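Local structure of prolyl oligopeptidase (Galerina marginata, 5N4B) at residues A[238-243]-A[247-252]; A[206-209]-A[214-217]; A[478-481]-A[485-488]. The protein cleaves peptide bonds after proline and macrocyclises the trimmed peptide in the biosynthesis of the amanitin toxins, acting as a serine peptidase of the S9A family. The protein carries 1 engineered substitution. All coordinates share one frame; numbering follows the deposited sequence.

Interaction 1. Residues A[238-243]-A[247-252]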
loop_
_atom_site.group_PDB
_atom_site.type_symbol
_atom_site.label_atom_id
_atom_site.label_comp_id
_atom_site.label_asym_id
_atom_site.label_seq_id
_atom_site.Cartn_x
_atom_site.Cartn_y
_atom_site.Cartn_z
ATOM N N CYS A 238 -4.182 -3.271 23.140
ATOM C CA CYS A 238 -4.875 -4.186 24.013
ATOM C C CYS A 238 -4.357 -5.594 23.821
ATOM O O CYS A 238 -3.676 -5.903 22.819
ATOM C CB CYS A 238 -6.375 -4.189 23.722
ATOM S SG CYS A 238 -7.184 -2.630 24.130
ATOM N N TYR A 239 -4.683 -6.438 24.795
ATOM C CA TYR A 239 -4.350 -7.855 24.777
ATOM C C TYR A 239 -5.605 -8.682 24.964
ATOM O O TYR A 239 -6.374 -8.442 25.903
ATOM C CB TYR A 239 -3.323 -8.176 25.869
ATOM C CG TYR A 239 -3.000 -9.610 26.007
ATOM C CD1 TYR A 239 -2.123 -10.283 25.153
ATOM C CD2 TYR A 239 -3.603 -10.314 27.046
ATOM C CE1 TYR A 239 -1.879 -11.671 25.382
ATOM C CE2 TYR A 239 -3.383 -11.630 27.236
ATOM C CZ TYR A 239 -2.538 -12.287 26.444
ATOM O OH TYR A 239 -2.408 -13.639 26.769
ATOM N N HIS A 240 -5.830 -9.624 24.051
ATOM C CA HIS A 240 -6.944 -10.555 24.093
ATOM C C HIS A 240 -6.451 -11.957 24.410
ATOM O O HIS A 240 -5.589 -12.487 23.697
ATOM C CB HIS A 240 -7.657 -10.589 22.742
ATOM C CG HIS A 240 -8.765 -11.573 22.722
ATOM N ND1 HIS A 240 -9.884 -11.409 23.499
ATOM C CD2 HIS A 240 -8.879 -12.791 22.159
ATOM C CE1 HIS A 240 -10.686 -12.453 23.355
ATOM N NE2 HIS A 240 -10.102 -13.309 22.538
ATOM N N LYS A 241 -6.996 -12.565 25.479
ATOM C CA LYS A 241 -6.711 -13.945 25.826
ATOM C C LYS A 241 -7.656 -14.869 25.060
ATOM O O LYS A 241 -8.881 -14.665 25.057
ATOM C CB LYS A 241 -6.878 -14.103 27.335
ATOM C CG LYS A 241 -6.691 -15.528 27.797
ATOM C CD LYS A 241 -6.821 -15.614 29.315
ATOM C CE LYS A 241 -6.583 -17.039 29.754
ATOM N NZ LYS A 241 -7.073 -17.237 31.161
ATOM N N VAL A 242 -7.096 -15.872 24.389
ATOM C CA VAL A 242 -7.933 -16.818 23.648
ATOM C C VAL A 242 -8.907 -17.494 24.578
ATOM O O VAL A 242 -8.547 -17.926 25.679
ATOM C CB VAL A 242 -7.062 -17.854 22.935
ATOM C CG1 VAL A 242 -7.910 -18.906 22.265
ATOM C CG2 VAL A 242 -6.204 -17.192 21.896
ATOM N N GLY A 243 -10.156 -17.619 24.111
ATOM C CA GLY A 243 -11.198 -18.283 24.882
ATOM C C GLY A 243 -11.930 -17.393 25.844
ATOM O O GLY A 243 -12.549 -17.904 26.793
ATOM N N GLU A 247 -14.666 -8.241 26.830
ATOM C CA GLU A 247 -14.787 -7.579 28.121
ATOM C C GLU A 247 -13.595 -7.868 29.036
ATOM O O GLU A 247 -13.223 -7.022 29.855
ATOM C CB GLU A 247 -16.141 -7.956 28.744
ATOM C CG GLU A 247 -17.372 -7.317 27.994
ATOM C CD GLU A 247 -17.898 -8.096 26.760
ATOM O OE1 GLU A 247 -19.044 -8.609 26.823
ATOM O OE2 GLU A 247 -17.205 -8.165 25.714
ATOM N N GLU A 248 -12.937 -9.002 28.859
ATOM C CA GLU A 248 -11.775 -9.356 29.665
ATOM C C GLU A 248 -10.438 -8.834 29.120
ATOM O O GLU A 248 -9.417 -8.927 29.805
ATOM C CB GLU A 248 -11.676 -10.879 29.800
ATOM C CG GLU A 248 -12.855 -11.528 30.572
ATOM C CD GLU A 248 -12.571 -12.983 30.943
ATOM O OE1 GLU A 248 -11.468 -13.262 31.469
ATOM O OE2 GLU A 248 -13.446 -13.849 30.715
ATOM N N ASP A 249 -10.427 -8.218 27.939
ATOM C CA ASP A 249 -9.169 -7.781 27.348
ATOM C C ASP A 249 -8.487 -6.709 28.204
ATOM O O ASP A 249 -9.138 -5.852 28.808
ATOM C CB ASP A 249 -9.429 -7.234 25.935
ATOM C CG ASP A 249 -9.723 -8.324 24.919
ATOM O OD1 ASP A 249 -10.020 -9.479 25.277
ATOM O OD2 ASP A 249 -9.708 -7.993 23.709
ATOM N N ILE A 250 -7.166 -6.758 28.217
ATOM C CA ILE A 250 -6.315 -5.867 28.998
ATOM C C ILE A 250 -5.908 -4.691 28.120
ATOM O O ILE A 250 -5.522 -4.889 26.962
ATOM C CB ILE A 250 -5.072 -6.644 29.472
ATOM C CG1 ILE A 250 -5.497 -7.722 30.473
ATOM C CG2 ILE A 250 -4.043 -5.704 30.085
ATOM C CD1 ILE A 250 -4.411 -8.735 30.777
ATOM N N ILE A 251 -5.958 -3.470 28.647
ATOM C CA ILE A 251 -5.399 -2.304 27.979
ATOM C C ILE A 251 -3.924 -2.243 28.359
ATOM O O ILE A 251 -3.580 -1.943 29.512
ATOM C CB ILE A 251 -6.114 -0.994 28.350
ATOM C CG1 ILE A 251 -7.553 -1.014 27.832
ATOM C CG2 ILE A 251 -5.387 0.180 27.700
ATOM C CD1 ILE A 251 -8.370 0.236 28.241
ATOM N N VAL A 252 -3.055 -2.555 27.401
ATOM C CA VAL A 252 -1.601 -2.554 27.555
ATOM C C VAL A 252 -1.056 -1.128 27.521
ATOM O O VAL A 252 -0.129 -0.771 28.267
ATOM C CB VAL A 252 -1.020 -3.425 26.418
ATOM C CG1 VAL A 252 0.422 -3.290 26.284
ATOM C CG2 VAL A 252 -1.403 -4.881 26.653
HETATM O O HOH W 1 -9.170 -11.295 27.021
#

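Interaction 2. Residues A[206-209]-A[214-217]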
loop_
_atom_site.group_PDB
_atom_site.type_symbol
_atom_site.label_atom_id
_atom_site.label_comp_id
_atom_site.label_asym_id
_atom_site.label_seq_id
_atom_site.Cartn_x
_atom_site.Cartn_y
_atom_site.Cartn_z
ATOM N N ILE A 206 -1.640 -7.982 14.205
ATOM C CA ILE A 206 -2.004 -8.904 15.279
ATOM C C ILE A 206 -0.718 -9.565 15.743
ATOM O O ILE A 206 -0.042 -10.231 14.942
ATOM C CB ILE A 206 -2.999 -9.957 14.780
ATOM C CG1 ILE A 206 -4.322 -9.314 14.353
ATOM C CG2 ILE A 206 -3.214 -11.050 15.797
ATOM C CD1 ILE A 206 -5.241 -10.187 13.643
ATOM N N ILE A 207 -0.403 -9.437 17.051
ATOM C CA ILE A 207 0.880 -9.888 17.603
ATOM C C ILE A 207 0.628 -10.876 18.736
ATOM O O ILE A 207 0.267 -10.493 19.845
ATOM C CB ILE A 207 1.716 -8.702 18.074
ATOM C CG1 ILE A 207 2.030 -7.778 16.900
ATOM C CG2 ILE A 207 3.005 -9.168 18.735
ATOM C CD1 ILE A 207 2.960 -8.341 15.873
ATOM N N TRP A 208 0.837 -12.158 18.481
ATOM C CA TRP A 208 0.700 -13.151 19.524
ATOM C C TRP A 208 1.837 -13.069 20.521
ATOM O O TRP A 208 2.989 -12.808 20.168
ATOM C CB TRP A 208 0.735 -14.550 18.925
ATOM C CG TRP A 208 -0.534 -14.956 18.159
ATOM C CD1 TRP A 208 -0.804 -14.741 16.824
ATOM C CD2 TRP A 208 -1.671 -15.651 18.690
ATOM N NE1 TRP A 208 -2.045 -15.236 16.505
ATOM C CE2 TRP A 208 -2.598 -15.798 17.623
ATOM C CE3 TRP A 208 -2.016 -16.157 19.949
ATOM C CZ2 TRP A 208 -3.805 -16.442 17.771
ATOM C CZ3 TRP A 208 -3.248 -16.786 20.099
ATOM C CH2 TRP A 208 -4.122 -16.927 19.032
ATOM N N THR A 209 1.509 -13.351 21.781
ATOM C CA THR A 209 2.543 -13.671 22.732
ATOM C C THR A 209 3.086 -15.072 22.440
ATOM O O THR A 209 2.396 -15.935 21.863
ATOM C CB THR A 209 2.035 -13.524 24.161
ATOM O OG1 THR A 209 0.803 -14.237 24.326
ATOM C CG2 THR A 209 1.831 -12.050 24.517
ATOM N N GLY A 214 -2.617 -15.558 23.766
ATOM C CA GLY A 214 -3.394 -14.403 23.359
ATOM C C GLY A 214 -2.574 -13.558 22.413
ATOM O O GLY A 214 -1.422 -13.872 22.098
ATOM N N PHE A 215 -3.163 -12.435 22.036
ATOM C CA PHE A 215 -2.525 -11.536 21.104
ATOM C C PHE A 215 -2.826 -10.087 21.392
ATOM O O PHE A 215 -3.856 -9.725 21.958
ATOM C CB PHE A 215 -2.919 -11.857 19.647
ATOM C CG PHE A 215 -4.395 -11.914 19.398
ATOM C CD1 PHE A 215 -5.113 -10.751 19.175
ATOM C CD2 PHE A 215 -5.064 -13.121 19.374
ATOM C CE1 PHE A 215 -6.502 -10.796 18.955
ATOM C CE2 PHE A 215 -6.436 -13.151 19.167
ATOM C CZ PHE A 215 -7.137 -11.987 18.981
ATOM N N LEU A 216 -1.884 -9.267 21.005
ATOM C CA LEU A 216 -2.035 -7.823 21.080
ATOM C C LEU A 216 -2.613 -7.301 19.780
ATOM O O LEU A 216 -2.301 -7.804 18.692
ATOM C CB LEU A 216 -0.698 -7.117 21.350
ATOM C CG LEU A 216 -0.127 -7.457 22.736
ATOM C CD1 LEU A 216 0.947 -8.481 22.631
ATOM C CD2 LEU A 216 0.311 -6.286 23.445
ATOM N N TYR A 217 -3.419 -6.254 19.891
ATOM C CA TYR A 217 -4.117 -5.611 18.785
ATOM C C TYR A 217 -4.499 -4.197 19.210
ATOM O O TYR A 217 -4.766 -3.935 20.385
ATOM C CB TYR A 217 -5.362 -6.419 18.404
ATOM C CG TYR A 217 -6.458 -6.346 19.428
ATOM C CD1 TYR A 217 -6.414 -7.093 20.612
ATOM C CD2 TYR A 217 -7.478 -5.454 19.267
ATOM C CE1 TYR A 217 -7.390 -6.960 21.566
ATOM C CE2 TYR A 217 -8.456 -5.303 20.235
ATOM C CZ TYR A 217 -8.396 -6.038 21.389
ATOM O OH TYR A 217 -9.378 -5.867 22.374
#

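Interaction 3. Residues A[478-481]-A[485-488]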
loop_
_atom_site.group_PDB
_atom_site.type_symbol
_atom_site.label_atom_id
_atom_site.label_comp_id
_atom_site.label_asym_id
_atom_site.label_seq_id
_atom_site.Cartn_x
_atom_site.Cartn_y
_atom_site.Cartn_z
ATOM N N ILE A 478 11.542 2.280 -17.381
ATOM C CA ILE A 478 10.785 2.277 -18.630
ATOM C C ILE A 478 10.560 0.824 -19.010
ATOM O O ILE A 478 11.527 0.061 -19.150
ATOM C CB ILE A 478 11.506 3.047 -19.750
ATOM C CG1 ILE A 478 11.613 4.528 -19.331
ATOM C CG2 ILE A 478 10.728 2.935 -21.015
ATOM C CD1 ILE A 478 12.265 5.482 -20.388
ATOM N N VAL A 479 9.301 0.446 -19.200
ATOM C CA VAL A 479 8.917 -0.911 -19.569
ATOM C C VAL A 479 8.304 -0.885 -20.958
ATOM O O VAL A 479 7.467 -0.019 -21.259
ATOM C CB VAL A 479 7.925 -1.532 -18.565
ATOM C CG1 VAL A 479 7.679 -2.988 -18.903
ATOM C CG2 VAL A 479 8.455 -1.376 -17.148
ATOM N N ARG A 480 8.678 -1.873 -21.791
ATOM C CA ARG A 480 8.122 -1.968 -23.145
ATOM C C ARG A 480 8.014 -3.428 -23.570
ATOM O O ARG A 480 8.743 -4.296 -23.088
ATOM C CB ARG A 480 8.969 -1.197 -24.154
ATOM C CG ARG A 480 10.395 -1.732 -24.313
ATOM C CD ARG A 480 11.096 -1.215 -25.526
ATOM N NE ARG A 480 12.516 -1.483 -25.425
ATOM C CZ ARG A 480 13.385 -1.010 -26.307
ATOM N NH1 ARG A 480 12.960 -0.329 -27.366
ATOM N NH2 ARG A 480 14.671 -1.232 -26.141
ATOM N N HIS A 481 7.065 -3.675 -24.448
ATOM C CA HIS A 481 7.153 -4.878 -25.265
ATOM C C HIS A 481 8.360 -4.688 -26.187
ATOM O O HIS A 481 8.567 -3.601 -26.715
ATOM C CB HIS A 481 5.885 -5.055 -26.079
ATOM C CG HIS A 481 5.838 -6.330 -26.849
ATOM N ND1 HIS A 481 6.327 -6.408 -28.138
ATOM C CD2 HIS A 481 5.377 -7.561 -26.538
ATOM C CE1 HIS A 481 6.183 -7.647 -28.582
ATOM N NE2 HIS A 481 5.617 -8.369 -27.629
ATOM N N LYS A 485 9.775 0.498 -30.455
ATOM C CA LYS A 485 10.980 1.288 -30.624
ATOM C C LYS A 485 10.837 2.623 -29.909
ATOM O O LYS A 485 9.746 3.182 -29.822
ATOM C CB LYS A 485 11.213 1.524 -32.120
ATOM C CG LYS A 485 11.314 0.246 -32.941
ATOM C CD LYS A 485 12.577 -0.514 -32.554
ATOM C CE LYS A 485 12.475 -2.016 -32.737
ATOM N NZ LYS A 485 12.678 -2.466 -34.123
ATOM N N PHE A 486 11.966 3.155 -29.437
ATOM C CA PHE A 486 12.017 4.504 -28.858
ATOM C C PHE A 486 12.386 5.485 -29.971
ATOM O O PHE A 486 13.508 5.988 -30.069
ATOM C CB PHE A 486 13.049 4.572 -27.732
ATOM C CG PHE A 486 12.783 3.660 -26.537
ATOM C CD1 PHE A 486 11.513 3.422 -26.056
ATOM C CD2 PHE A 486 13.851 3.036 -25.917
ATOM C CE1 PHE A 486 11.318 2.601 -24.931
ATOM C CE2 PHE A 486 13.673 2.245 -24.804
ATOM C CZ PHE A 486 12.386 2.007 -24.326
ATOM N N ASP A 487 11.410 5.758 -30.818
ATOM C CA ASP A 487 11.614 6.582 -32.000
ATOM C C ASP A 487 10.625 7.715 -32.037
ATOM O O ASP A 487 10.313 8.248 -33.108
ATOM C CB ASP A 487 11.498 5.724 -33.260
ATOM C CG ASP A 487 10.156 5.097 -33.421
ATOM O OD1 ASP A 487 9.277 5.281 -32.535
ATOM O OD2 ASP A 487 9.962 4.403 -34.464
ATOM N N GLY A 488 10.113 8.105 -30.874
ATOM C CA GLY A 488 9.196 9.208 -30.817
ATOM C C GLY A 488 7.775 8.938 -31.256
ATOM O O GLY A 488 7.038 9.895 -31.505
HETATM O O HOH W 2 14.450 1.680 -29.675
#

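Interaction 1. Residues A[238-243]-A[247-252]
Tyr239 and Ile250 face each other as a hydrogen-bonded antiparallel pair in the hairpin of the third and fourth strands of a beta-propeller blade. Their two backbone bonds, Tyr239 N to Ile250 O (2.8 Å) and Ile250 N to Tyr239 O (3.0 Å), hold the strands in register. On that face the long side chains run side by side, and the end of the isoleucine branch, CD1, rests against Tyr239 CD2 at 4.1 Å. The hollow beside Tyr239 CB takes a methyl of Val252, CG2, at 3.9 Å; a beta-branched residue suits this place because it is broad close to the backbone. On the opposite face of the sheet, the slim Cys238 sets its SG against the Ile251 CG1 methylene (4.1 Å). Just before strand 250-254 begins, Asp249 turns its carboxylate to His240. With CG anti to the backbone N (chi1 177°), the imidazole presents ND1 to the carboxylate, whose plane is turned 59° from the ring. Tyr217 OH binds the other oxygen, OD2, and Asp196 takes His240 NE2, so both ends of the pair are held. His240 ND1 donates to the syn side of Asp249 OD1 at 2.6 Å, and a water bridges that oxygen to Lys241 N.

Interaction 2. Residues A[206-209]-A[214-217]
Ile207 and Leu216 form a hydrogen-bonded antiparallel pair, with Ile207 N to Leu216 O at 3.0 Å and Leu216 N to Ile207 O at 2.7 Å, in a hairpin made by the first two strands of a beta-propeller blade. The second of these bonds reaches its acceptor from above the carbonyl plane, 37° out of it. A third bond, from Thr209 N to Gly214 O, carries the ladder to the turn. Between these bonded positions Trp208 and Phe215 make a non-hydrogen-bonded pair whose CA atoms are just 3.9 Å apart, and their side chains share one face of the sheet. The edge of the Phe215 ring is directed at the face of the indole in a T-shaped stack, planes 68° apart. CD2 does the touching, above the six-membered ring and offset toward its rim, while Phe215 CB sits over the five-membered ring in a CH-pi contact. Phe215 reaches this place with CG between its backbone N and carbonyl carbon (chi1 53°), the crowded position. Two large flat residues suit the site: one offers a wide face, the other a thin edge. Ile206 lies alongside the phenylalanine, its CG2 methyl 3.9 Å from Phe215 CD1, and Ile172 and Val174 of strand 170-176 pack on Phe215 from the preceding blade. The indole is anchored as well, since its NE1 donates to Lys150 O, giving a buried polar atom a partner. On the other face, with Ile207, Leu216 sends its CD1 to Thr209 CG2 at 4.1 Å, the two side chains crossing at about a right angle. The benzo edge of the indole runs close to the backbone of Gly214, with Trp208 CE3 3.2 Å from Gly214 O.

Interaction 3. Residues A[478-481]-A[485-488]
Arg480 leaves the end of strand 473-481 and lays its guanidinium flat on the ring of Phe486, a residue of the loop that follows. At CB the chain takes its first turn, putting CG between the backbone N and the carbonyl carbon (chi1 63°); from CG to NE it then runs extended, carrying the charge to the ring. The first atom to meet the ring is CD, 3.7 Å from Phe486 CZ. NE follows over the same carbon and also makes a salt bridge with Glu460 on the adjoining strand 459-467. CZ reaches Phe486 CE2 at 3.6 Å. The planes are only 6° apart and their centres 4.0 Å, so this is an offset stack as well as a cation-pi contact. At the tip, NH1 lies over the ring, donates to the carbonyl of Thr484, and has a weak bond to a water that also accepts from Phe486 N. Arg480 NH2 comes 3.9 Å from Phe486 CE2. Arginine suits the place because its flat cation stacks by its face while its N-H groups bind other partners, that water lying in the guanidinium plane. Phenylalanine supplies the face, and its CZ also meets the CG2 methyl of Ile478 at 3.8 Å, obliquely, on the side away from the guanidinium. Tyr566 adds an edge-to-face contact with Phe486. The arrangement is an arginine–aromatic stack joining a loop to strand 473-481, next to the edge strand of the mixed sheet in the alpha/beta-hydrolase domain.

Along the chain interaction 2 comes first, then interaction 1, then interaction 3, without overlap. Interactions 1 and 2 belong to one four-stranded blade of the propeller, their centres 9 Å apart: the first hairpin pairs strands 207-208 and 214-219, the second pairs 236-241 and 250-254, and the two middle strands are neighbours in the sheet. The pair of hairpins thus makes up the whole blade. Interaction 3 lies on the far side of the chain's centre, about 49 Å from interaction 2 and 56 Å from interaction 1 between centres, where strand 473-481 of the hydrolase domain meets its following loop. Interaction 2 lies near the active site, the side chain of Ile206 about 12 Å from that of the charge-relay His699.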